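Putative uronate isomerase (Thermotoga maritima, PDB 4NAR) is named a putative uronate isomerase but has a lactate racemase N-terminal domain and may act as a lactate racemase. Local coordinates at residues 335-340 with 360-365; 381-386 with 391-396. All blocks are in the same frame, centred on the assembly; numbering follows the deposited sequence.

Contact 1 of 2, residues 335-340 with 360-365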
loop_
_atom_site.group_PDB
_atom_site.type_symbol
_atom_site.label_atom_id
_atom_site.label_comp_id
_atom_site.label_asym_id
_atom_site.label_seq_id
_atom_site.Cartn_x
_atom_site.Cartn_y
_atom_site.Cartn_z
ATOM N N VAL A 335 19.416 -8.146 -9.378
ATOM C CA VAL A 335 18.114 -8.788 -9.547
ATOM C C VAL A 335 17.767 -8.995 -11.033
ATOM O O VAL A 335 17.270 -10.059 -11.426
ATOM C CB VAL A 335 17.012 -8.021 -8.772
ATOM C CG1 VAL A 335 15.631 -8.648 -8.979
ATOM C CG2 VAL A 335 17.371 -7.978 -7.290
ATOM N N LYS A 336 18.056 -7.988 -11.852
ATOM C CA LYS A 336 17.900 -8.111 -13.301
ATOM C C LYS A 336 18.703 -9.286 -13.834
ATOM O O LYS A 336 18.239 -10.022 -14.703
ATOM C CB LYS A 336 18.356 -6.834 -14.002
ATOM C CG LYS A 336 17.321 -5.732 -13.993
ATOM C CD LYS A 336 18.013 -4.385 -14.068
ATOM C CE LYS A 336 17.185 -3.381 -14.835
ATOM N NZ LYS A 336 17.896 -2.961 -16.079
ATOM N N TRP A 337 19.912 -9.451 -13.301
ATOM C CA TRP A 337 20.766 -10.569 -13.667
ATOM C C TRP A 337 20.138 -11.893 -13.222
ATOM O O TRP A 337 20.146 -12.890 -13.955
ATOM C CB TRP A 337 22.145 -10.401 -13.031
ATOM C CG TRP A 337 22.975 -11.654 -13.081
ATOM C CD1 TRP A 337 23.748 -12.086 -14.128
ATOM C CD2 TRP A 337 23.119 -12.637 -12.043
ATOM N NE1 TRP A 337 24.360 -13.279 -13.802
ATOM C CE2 TRP A 337 23.993 -13.639 -12.523
ATOM C CE3 TRP A 337 22.599 -12.770 -10.746
ATOM C CZ2 TRP A 337 24.360 -14.752 -11.764
ATOM C CZ3 TRP A 337 22.955 -13.881 -9.991
ATOM C CH2 TRP A 337 23.828 -14.858 -10.503
ATOM N N TYR A 338 19.593 -11.900 -12.014
ATOM C CA TYR A 338 18.980 -13.105 -11.458
ATOM C C TYR A 338 17.770 -13.521 -12.314
ATOM O O TYR A 338 17.466 -14.708 -12.449
ATOM C CB TYR A 338 18.569 -12.841 -10.006
ATOM C CG TYR A 338 18.020 -14.035 -9.267
ATOM C CD1 TYR A 338 16.652 -14.290 -9.233
ATOM C CD2 TYR A 338 18.859 -14.893 -8.568
ATOM C CE1 TYR A 338 16.134 -15.379 -8.534
ATOM C CE2 TYR A 338 18.349 -15.988 -7.870
ATOM C CZ TYR A 338 16.982 -16.218 -7.858
ATOM O OH TYR A 338 16.463 -17.294 -7.188
ATOM N N LEU A 339 17.085 -12.534 -12.891
ATOM C CA LEU A 339 15.930 -12.802 -13.743
ATOM C C LEU A 339 16.311 -13.270 -15.156
ATOM O O LEU A 339 15.515 -13.928 -15.838
ATOM C CB LEU A 339 14.987 -11.596 -13.778
ATOM C CG LEU A 339 14.322 -11.429 -12.408
ATOM C CD1 LEU A 339 13.834 -10.003 -12.220
ATOM C CD2 LEU A 339 13.172 -12.396 -12.262
ATOM N N LYS A 340 17.519 -12.932 -15.596
ATOM C CA LYS A 340 18.033 -13.553 -16.805
ATOM C C LYS A 340 18.190 -15.040 -16.537
ATOM O O LYS A 340 17.802 -15.860 -17.364
ATOM C CB LYS A 340 19.353 -12.922 -17.249
ATOM C CG LYS A 340 19.177 -11.534 -17.834
ATOM C CD LYS A 340 18.000 -11.497 -18.811
ATOM C CE LYS A 340 17.546 -10.062 -19.101
ATOM N NZ LYS A 340 16.663 -9.984 -20.309
ATOM N N GLY A 360 22.628 0.281 -5.084
ATOM C CA GLY A 360 23.863 -0.475 -4.973
ATOM C C GLY A 360 24.455 -0.730 -6.348
ATOM O O GLY A 360 23.837 -0.400 -7.366
ATOM N N THR A 361 25.653 -1.304 -6.382
ATOM C CA THR A 361 26.292 -1.668 -7.647
ATOM C C THR A 361 26.509 -3.163 -7.753
ATOM O O THR A 361 26.728 -3.859 -6.749
ATOM C CB THR A 361 27.658 -0.984 -7.827
ATOM O OG1 THR A 361 28.402 -1.089 -6.604
ATOM C CG2 THR A 361 27.483 0.492 -8.209
ATOM N N PHE A 362 26.465 -3.645 -8.985
ATOM C CA PHE A 362 26.705 -5.045 -9.261
ATOM C C PHE A 362 27.767 -5.175 -10.349
ATOM O O PHE A 362 27.536 -4.784 -11.497
ATOM C CB PHE A 362 25.403 -5.707 -9.705
ATOM C CG PHE A 362 25.536 -7.172 -10.012
ATOM C CD1 PHE A 362 25.942 -8.065 -9.030
ATOM C CD2 PHE A 362 25.230 -7.659 -11.275
ATOM C CE1 PHE A 362 26.049 -9.423 -9.301
ATOM C CE2 PHE A 362 25.340 -9.025 -11.554
ATOM C CZ PHE A 362 25.748 -9.908 -10.563
ATOM N N ASP A 363 28.933 -5.699 -9.975
ATOM C CA ASP A 363 29.966 -6.061 -10.940
ATOM C C ASP A 363 29.590 -7.399 -11.567
ATOM O O ASP A 363 29.612 -8.433 -10.894
ATOM C CB ASP A 363 31.327 -6.177 -10.255
ATOM C CG ASP A 363 32.486 -6.214 -11.245
ATOM O OD1 ASP A 363 32.356 -6.838 -12.323
ATOM O OD2 ASP A 363 33.531 -5.599 -10.938
ATOM N N PRO A 364 29.242 -7.382 -12.863
ATOM C CA PRO A 364 28.768 -8.585 -13.558
ATOM C C PRO A 364 29.920 -9.441 -14.093
ATOM O O PRO A 364 29.672 -10.365 -14.877
ATOM C CB PRO A 364 27.950 -8.009 -14.717
ATOM C CG PRO A 364 28.653 -6.720 -15.056
ATOM C CD PRO A 364 29.272 -6.205 -13.756
ATOM N N GLU A 365 31.154 -9.122 -13.698
ATOM C CA GLU A 365 32.305 -9.967 -14.009
ATOM C C GLU A 365 32.570 -10.859 -12.815
ATOM O O GLU A 365 32.910 -12.040 -12.953
ATOM C CB GLU A 365 33.561 -9.129 -14.254
ATOM C CG GLU A 365 33.491 -8.173 -15.423
ATOM C CD GLU A 365 34.866 -7.888 -16.001
ATOM O OE1 GLU A 365 35.195 -8.500 -17.043
ATOM O OE2 GLU A 365 35.615 -7.070 -15.413
#
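W337 and F362 carry this contact alone. The outer end of the F362 ring meets the root of the tryptophan. F362 CE2 lies 3.8 Å from W337 CB and 3.9 Å from W337 CG. F362 CZ stands over one face of the indole, toward its rim, 4.1 Å from W337 CD2. The five-membered ring of W337 and the F362 ring have centroids 5.4 Å apart and planes at 45°. The rings thus meet at a slant, midway between parallel and perpendicular. The two side chains cross at about a right angle.

F362 ends the short strand 360-362, which pairs with strand 369-371 in a two-stranded antiparallel sheet. W337 projects from helix 332-341. The contact thus joins a small surface hairpin to that helix, and it buries just 95 Å². With an alanine at this strand end, W337 CB and CG would probably lose their cover and the indole would be less fixed.

Y334, three residues before W337 in the same helix, links the pair: its ring meets F362 edge-to-face and also meets the W337 ring. F362 CG is anti to the backbone N (chi1 -180°), which carries the phenyl toward the helix. Just past F362, D363 OD1 accepts a hydrogen bond from E365 N at 2.9 Å, which makes an Asx turn directly after the strand.

Contact 2 of 2, residues 381-386 with 391-396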
loop_
_atom_site.group_PDB
_atom_site.type_symbol
_atom_site.label_atom_id
_atom_site.label_comp_id
_atom_site.label_asym_id
_atom_site.label_seq_id
_atom_site.Cartn_x
_atom_site.Cartn_y
_atom_site.Cartn_z
ATOM N N ILE A 381 12.936 -12.521 13.835
ATOM C CA ILE A 381 13.613 -13.332 12.828
ATOM C C ILE A 381 15.069 -13.522 13.285
ATOM O O ILE A 381 15.763 -12.533 13.595
ATOM C CB ILE A 381 13.540 -12.654 11.442
ATOM C CG1 ILE A 381 12.070 -12.523 11.020
ATOM C CG2 ILE A 381 14.372 -13.426 10.401
ATOM C CD1 ILE A 381 11.830 -11.638 9.839
ATOM N N PRO A 382 15.532 -14.787 13.371
ATOM C CA PRO A 382 16.882 -15.003 13.919
ATOM C C PRO A 382 17.979 -14.392 13.055
ATOM O O PRO A 382 17.813 -14.228 11.827
ATOM C CB PRO A 382 17.018 -16.533 13.949
ATOM C CG PRO A 382 15.616 -17.017 14.093
ATOM C CD PRO A 382 14.778 -16.047 13.261
ATOM N N GLU A 383 19.091 -14.061 13.706
ATOM C CA GLU A 383 20.249 -13.494 13.023
ATOM C C GLU A 383 20.669 -14.300 11.783
ATOM O O GLU A 383 20.903 -13.735 10.716
ATOM C CB GLU A 383 21.436 -13.353 13.986
ATOM C CG GLU A 383 22.732 -12.949 13.282
ATOM C CD GLU A 383 23.862 -12.602 14.254
ATOM O OE1 GLU A 383 23.741 -12.936 15.463
ATOM O OE2 GLU A 383 24.867 -11.990 13.803
ATOM N N ASP A 384 20.764 -15.615 11.929
ATOM C CA ASP A 384 21.226 -16.450 10.830
ATOM C C ASP A 384 20.242 -16.432 9.664
ATOM O O ASP A 384 20.654 -16.436 8.506
ATOM C CB ASP A 384 21.523 -17.878 11.303
ATOM C CG ASP A 384 22.762 -17.948 12.209
ATOM O OD1 ASP A 384 23.637 -17.055 12.109
ATOM O OD2 ASP A 384 22.857 -18.891 13.027
ATOM N N GLU A 385 18.949 -16.376 9.972
ATOM C CA GLU A 385 17.935 -16.313 8.932
ATOM C C GLU A 385 17.924 -14.958 8.231
ATOM O O GLU A 385 17.598 -14.863 7.041
ATOM C CB GLU A 385 16.563 -16.708 9.490
ATOM C CG GLU A 385 16.329 -18.232 9.382
ATOM C CD GLU A 385 15.473 -18.821 10.504
ATOM O OE1 GLU A 385 14.569 -18.105 11.000
ATOM O OE2 GLU A 385 15.701 -20.007 10.872
ATOM N N CYS A 386 18.327 -13.915 8.959
ATOM C CA CYS A 386 18.533 -12.590 8.367
ATOM C C CYS A 386 19.702 -12.539 7.377
ATOM O O CYS A 386 19.572 -12.002 6.265
ATOM C CB CYS A 386 18.767 -11.537 9.462
ATOM S SG CYS A 386 17.287 -11.082 10.418
ATOM N N LEU A 391 20.425 -9.602 4.768
ATOM C CA LEU A 391 20.093 -8.452 5.605
ATOM C C LEU A 391 20.892 -8.478 6.927
ATOM O O LEU A 391 21.362 -9.540 7.357
ATOM C CB LEU A 391 18.585 -8.443 5.893
ATOM C CG LEU A 391 17.696 -7.447 5.128
ATOM C CD1 LEU A 391 18.273 -7.049 3.782
ATOM C CD2 LEU A 391 16.240 -7.960 4.978
ATOM N N GLY A 392 21.030 -7.319 7.573
ATOM C CA GLY A 392 21.688 -7.241 8.867
ATOM C C GLY A 392 20.781 -7.668 10.013
ATOM O O GLY A 392 19.587 -7.939 9.805
ATOM N N TYR A 393 21.340 -7.720 11.229
ATOM C CA TYR A 393 20.578 -8.117 12.420
ATOM C C TYR A 393 20.952 -7.293 13.653
ATOM O O TYR A 393 22.114 -6.934 13.846
ATOM C CB TYR A 393 20.794 -9.604 12.737
ATOM C CG TYR A 393 20.165 -10.067 14.047
ATOM C CD1 TYR A 393 20.894 -10.070 15.242
ATOM C CD2 TYR A 393 18.836 -10.498 14.089
ATOM C CE1 TYR A 393 20.310 -10.487 16.436
ATOM C CE2 TYR A 393 18.249 -10.924 15.277
ATOM C CZ TYR A 393 18.992 -10.921 16.442
ATOM O OH TYR A 393 18.401 -11.342 17.614
HETATM N N MSE A 394 19.956 -7.008 14.489
HETATM C CA MSE A 394 20.206 -6.482 15.830
HETATM C C MSE A 394 19.201 -7.110 16.771
HETATM O O MSE A 394 18.019 -7.248 16.429
HETATM C CB MSE A 394 20.103 -4.949 15.892
HETATM C CG MSE A 394 21.408 -4.217 15.629
HETATM SE SE MSE A 394 21.226 -2.268 15.832
HETATM C CE MSE A 394 22.892 -1.737 14.957
ATOM N N ASP A 395 19.684 -7.521 17.940
ATOM C CA ASP A 395 18.827 -8.029 18.996
ATOM C C ASP A 395 17.837 -6.925 19.326
ATOM O O ASP A 395 18.254 -5.840 19.746
ATOM C CB ASP A 395 19.675 -8.347 20.227
ATOM C CG ASP A 395 18.933 -9.177 21.267
ATOM O OD1 ASP A 395 17.672 -9.194 21.274
ATOM O OD2 ASP A 395 19.631 -9.815 22.094
ATOM N N PRO A 396 16.529 -7.188 19.120
ATOM C CA PRO A 396 15.471 -6.197 19.379
ATOM C C PRO A 396 15.398 -5.782 20.848
ATOM O O PRO A 396 14.930 -4.676 21.145
ATOM C CB PRO A 396 14.179 -6.937 18.986
ATOM C CG PRO A 396 14.530 -8.407 19.082
ATOM C CD PRO A 396 15.974 -8.466 18.632
#
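E383 lies over one face of the Y393 ring. Its CB sits 3.6 Å from the ring centroid and 18° off the ring normal, a CH-pi contact. The closest ring atom to it is Y393 CG, at 3.5 Å from E383 CB. The backbone shares this face, for E383 CA is 3.5 Å from Y393 CD2. The two side chains cross at about a right angle. E383 CG is anti to its own backbone N (chi1 172°), and the chain runs on extended, past the CD1 side of the ring. The carboxylate plane ends up 9° from the ring plane. The contact with the tyrosine is thus made mainly by the aliphatic part of the glutamate. E383 OE2 also makes a long, weak ion pair with R387.

The edge of the same ring meets other groups. C386 SG lies near the ring plane, 4.0 Å from Y393 CD2, in a sulfur-aromatic contact. I381 O also comes to the edge, 3.4 Å from Y393 CE2. The ring therefore packs against the first turn of helix 383-388 through both a face and an edge.

C386 also holds the return of the chain. L391 N donates a fairly straight hydrogen bond to C386 O at 3.0 Å. C386 CB touches G392 O.

These segments belong to a beta-alpha-beta unit. Strand 373-379 leads into helix 383-388, and strand 392-393 follows as an outermost strand of the five-stranded parallel sheet. G392 and M394 bond through their backbones to strand 373-379. C386 and L391 both pack on L377 of that strand.

Both segments of contact 1 precede those of contact 2 in the sequence. Their centres are 25 Å apart and their nearest atoms about 11 Å apart, and they do not touch. Both lie well out from the middle of the chain, with centres 27 Å from its centre for contact 1 and 25 Å for contact 2. Strand 373-379 comes between them in sequence: it follows the hairpin of contact 1 and opens the beta-alpha-beta unit of contact 2. Contact 1 is a small surface contact, whereas contact 2 is partly buried and covers 278 Å². Neither includes a bound ligand or an assigned active-site residue, and both are structural packing.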